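Long-range contact in putative fructosamine-3-kinase (Thermobifida fusca YX, PDB 3F7W), which is probably a kinase of the fructosamine kinase family, with a protein-kinase-like fold, though its own substrate has not been established: residues F120-D125 / M133-R138. Numbering follows the deposited sequence.
Sequences FGATWD and MDNTPR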
ATOM      1  N   PHE A 120       8.333   3.901  12.982  1.00 28.31           N
ATOM      2  CA  PHE A 120       8.203   3.989  11.541  1.00 28.11           C
ATOM      3  C   PHE A 120       9.010   2.843  10.927  1.00 29.28           C
ATOM      4  O   PHE A 120      10.010   2.442  11.483  1.00 30.01           O
ATOM      5  CB  PHE A 120       8.669   5.340  11.055  1.00 28.14           C
ATOM      6  CG  PHE A 120       7.870   6.470  11.627  1.00 32.02           C
ATOM      7  CD1 PHE A 120       6.623   6.776  11.099  1.00 27.77           C
ATOM      8  CD2 PHE A 120       8.332   7.174  12.739  1.00 30.65           C
ATOM      9  CE1 PHE A 120       5.850   7.790  11.646  1.00 27.89           C
ATOM     10  CE2 PHE A 120       7.571   8.207  13.289  1.00 32.80           C
ATOM     11  CZ  PHE A 120       6.329   8.514  12.745  1.00 28.63           C
ATOM     12  N   GLY A 121       8.532   2.283   9.815  1.00 24.52           N
ATOM     13  CA  GLY A 121       9.173   1.163   9.175  1.00 26.91           C
ATOM     14  C   GLY A 121       8.575  -0.158   9.622  1.00 27.61           C
ATOM     15  O   GLY A 121       7.422  -0.224  10.011  1.00 27.86           O
ATOM     16  N   ALA A 122       9.381  -1.211   9.595  1.00 28.49           N
ATOM     17  CA  ALA A 122       8.910  -2.565   9.907  1.00 26.94           C
ATOM     18  C   ALA A 122      10.090  -3.487  10.198  1.00 28.00           C
ATOM     19  O   ALA A 122      11.234  -3.111   9.964  1.00 28.51           O
ATOM     20  CB  ALA A 122       8.036  -3.142   8.790  1.00 25.38           C
ATOM     21  N   THR A 123       9.803  -4.664  10.748  1.00 26.61           N
ATOM     22  CA  THR A 123      10.845  -5.619  11.109  1.00 30.48           C
ATOM     23  C   THR A 123      11.251  -6.483   9.913  1.00 30.18           C
ATOM     24  O   THR A 123      12.222  -7.202   9.988  1.00 34.51           O
ATOM     25  CB  THR A 123      10.410  -6.526  12.308  1.00 30.15           C
ATOM     26  OG1 THR A 123       9.182  -7.179  11.996  1.00 32.65           O
ATOM     27  CG2 THR A 123      10.240  -5.707  13.586  1.00 33.86           C
ATOM     28  N   TRP A 124      10.511  -6.416   8.812  1.00 29.80           N
ATOM     29  CA  TRP A 124      10.823  -7.173   7.598  1.00 27.93           C
ATOM     30  C   TRP A 124      11.252  -6.218   6.475  1.00 28.30           C
ATOM     31  O   TRP A 124      10.856  -5.048   6.445  1.00 27.80           O
ATOM     32  CB  TRP A 124       9.612  -8.026   7.164  1.00 28.40           C
ATOM     33  CG  TRP A 124       8.426  -7.201   6.842  1.00 27.22           C
ATOM     34  CD1 TRP A 124       8.183  -6.549   5.671  1.00 29.19           C
ATOM     35  CD2 TRP A 124       7.340  -6.883   7.719  1.00 25.07           C
ATOM     36  NE1 TRP A 124       7.026  -5.828   5.765  1.00 27.85           N
ATOM     37  CE2 TRP A 124       6.487  -6.008   7.019  1.00 24.02           C
ATOM     38  CE3 TRP A 124       7.034  -7.205   9.050  1.00 30.12           C
ATOM     39  CZ2 TRP A 124       5.334  -5.492   7.581  1.00 27.49           C
ATOM     40  CZ3 TRP A 124       5.866  -6.702   9.607  1.00 29.93           C
ATOM     41  CH2 TRP A 124       5.028  -5.855   8.867  1.00 30.49           C
ATOM     42  N   ASP A 125      12.022  -6.717   5.520  1.00 28.17           N
ATOM     43  CA  ASP A 125      12.464  -5.902   4.385  1.00 26.95           C
ATOM     44  C   ASP A 125      11.284  -5.576   3.489  1.00 25.54           C
ATOM     45  O   ASP A 125      10.447  -6.440   3.215  1.00 26.48           O
ATOM     46  CB  ASP A 125      13.512  -6.639   3.563  1.00 27.91           C
ATOM     47  CG  ASP A 125      14.856  -6.829   4.313  1.00 35.50           C
ATOM     48  OD1 ASP A 125      15.149  -6.120   5.297  1.00 37.23           O
ATOM     49  OD2 ASP A 125      15.628  -7.683   3.867  1.00 44.69           O
HETATM   50  N   MSE A 133      11.925  -1.195  -0.690  1.00 25.96           N
HETATM   51  CA  MSE A 133      11.383  -0.126   0.134  1.00 26.54           C
HETATM   52  C   MSE A 133      12.004  -0.310   1.536  1.00 27.50           C
HETATM   53  O   MSE A 133      11.789  -1.335   2.183  1.00 25.26           O
HETATM   54  CB  MSE A 133       9.842  -0.146   0.200  1.00 25.70           C
HETATM   55  CG  MSE A 133       9.279   1.011   1.071  1.00 26.68           C
HETATM   56 SE   MSE A 133       7.364   0.984   1.231  0.75 24.81          SE
HETATM   57  CE  MSE A 133       7.212  -0.639   2.299  1.00 26.45           C
ATOM     58  N   ASP A 134      12.747   0.702   1.978  1.00 26.90           N
ATOM     59  CA  ASP A 134      13.583   0.621   3.195  1.00 27.82           C
ATOM     60  C   ASP A 134      12.737   0.772   4.442  1.00 29.09           C
ATOM     61  O   ASP A 134      12.169   1.849   4.718  1.00 26.19           O
ATOM     62  CB  ASP A 134      14.676   1.700   3.164  1.00 27.73           C
ATOM     63  CG  ASP A 134      15.669   1.569   4.323  1.00 28.38           C
ATOM     64  OD1 ASP A 134      15.569   0.605   5.113  1.00 25.79           O
ATOM     65  OD2 ASP A 134      16.547   2.431   4.425  1.00 31.41           O
ATOM     66  N   ASN A 135      12.604  -0.347   5.149  1.00 29.19           N
ATOM     67  CA  ASN A 135      11.781  -0.445   6.330  1.00 28.57           C
ATOM     68  C   ASN A 135      12.564  -0.299   7.626  1.00 29.34           C
ATOM     69  O   ASN A 135      11.995  -0.489   8.702  1.00 27.35           O
ATOM     70  CB  ASN A 135      10.995  -1.765   6.320  1.00 28.82           C
ATOM     71  CG  ASN A 135       9.705  -1.660   5.532  1.00 31.10           C
ATOM     72  OD1 ASN A 135       9.214  -0.561   5.250  1.00 28.57           O
ATOM     73  ND2 ASN A 135       9.129  -2.794   5.208  1.00 24.29           N
ATOM     74  N   THR A 136      13.840   0.079   7.536  1.00 27.47           N
ATOM     75  CA  THR A 136      14.676   0.307   8.733  1.00 26.96           C
ATOM     76  C   THR A 136      13.891   1.113   9.750  1.00 28.08           C
ATOM     77  O   THR A 136      13.427   2.210   9.441  1.00 28.70           O
ATOM     78  CB  THR A 136      15.990   1.036   8.409  1.00 28.99           C
ATOM     79  OG1 THR A 136      16.708   0.279   7.446  1.00 26.01           O
ATOM     80  CG2 THR A 136      16.875   1.194   9.668  1.00 25.51           C
ATOM     81  N   PRO A 137      13.693   0.550  10.952  1.00 29.05           N
ATOM     82  CA  PRO A 137      12.932   1.284  11.961  1.00 28.05           C
ATOM     83  C   PRO A 137      13.537   2.623  12.312  1.00 26.89           C
ATOM     84  O   PRO A 137      14.764   2.722  12.448  1.00 26.82           O
ATOM     85  CB  PRO A 137      12.938   0.330  13.163  1.00 26.12           C
ATOM     86  CG  PRO A 137      13.122  -1.019  12.581  1.00 31.48           C
ATOM     87  CD  PRO A 137      14.022  -0.818  11.399  1.00 31.33           C
ATOM     88  N   ARG A 138      12.683   3.627  12.454  1.00 26.87           N
ATOM     89  CA  ARG A 138      13.076   4.993  12.784  1.00 28.40           C
ATOM     90  C   ARG A 138      12.061   5.578  13.754  1.00 29.11           C
ATOM     91  O   ARG A 138      10.895   5.189  13.764  1.00 29.88           O
ATOM     92  CB  ARG A 138      13.139   5.879  11.528  1.00 29.05           C
ATOM     93  CG  ARG A 138      13.977   5.354  10.396  1.00 28.02           C
ATOM     94  CD  ARG A 138      15.451   5.286  10.764  1.00 29.48           C
ATOM     95  NE  ARG A 138      16.022   6.600  11.017  1.00 30.07           N
ATOM     96  CZ  ARG A 138      16.543   7.399  10.086  1.00 32.52           C
ATOM     97  NH1 ARG A 138      16.542   7.060   8.808  1.00 30.67           N
ATOM     98  NH2 ARG A 138      17.045   8.561  10.435  1.00 30.76           N
TER
HETATM   99  O   HOH W   1       6.510  -3.640   3.904  1.00 22.86           O
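W124 carries its CG in the crowded position between its backbone N and carbonyl carbon (chi1 61°), while N135, its CG roughly beside the backbone N (chi1 -85°), sends its amide across to the W124 carbonyl. The two loops they belong to flank the small antiparallel hairpin of strands 126-128 and 131-133, which precedes helix 141-159, and the pair illustrates how one asparagine can pin two irregular loops beyond the hairpin strands. N135 ND2 donates to W124 O at 3.1 Å, the acceptor lying almost in the amide plane. The same ND2 also donates to a water that accepts from W124 NE1, so the indole and amide, their planes 89° apart, share one bridge. An alanine in place of this asparagine would probably leave W124 O without this donor, remove one anchor of the bridging water and deprive R149, which binds OD1, of a partner. A122 CB lies over one face of the W124 indole, 3.7 Å above the plane and over its centre. The backbone of N135 takes part as well: A122 N donates to N135 O over 2.9 Å, on a carbonyl lone pair. Beside A122, G121 passes so close to 133-138 that a CB would collide with N135 O. Farther along, F120 and R138 form a single antiparallel hydrogen-bonded pair, joined by both F120 N to R138 O and R138 N to F120 O. The R138 guanidinium leads away to a salt bridge with E147, tying the loop to helix 141-159. D134 adds an Asx turn, its OD1 receiving T136 N from above the carboxylate plane and bonding T136 OG1 on its syn lone pair. At the F120 ring, R138 O sits near the ring plane at the edge, 3.4 Å from CD2.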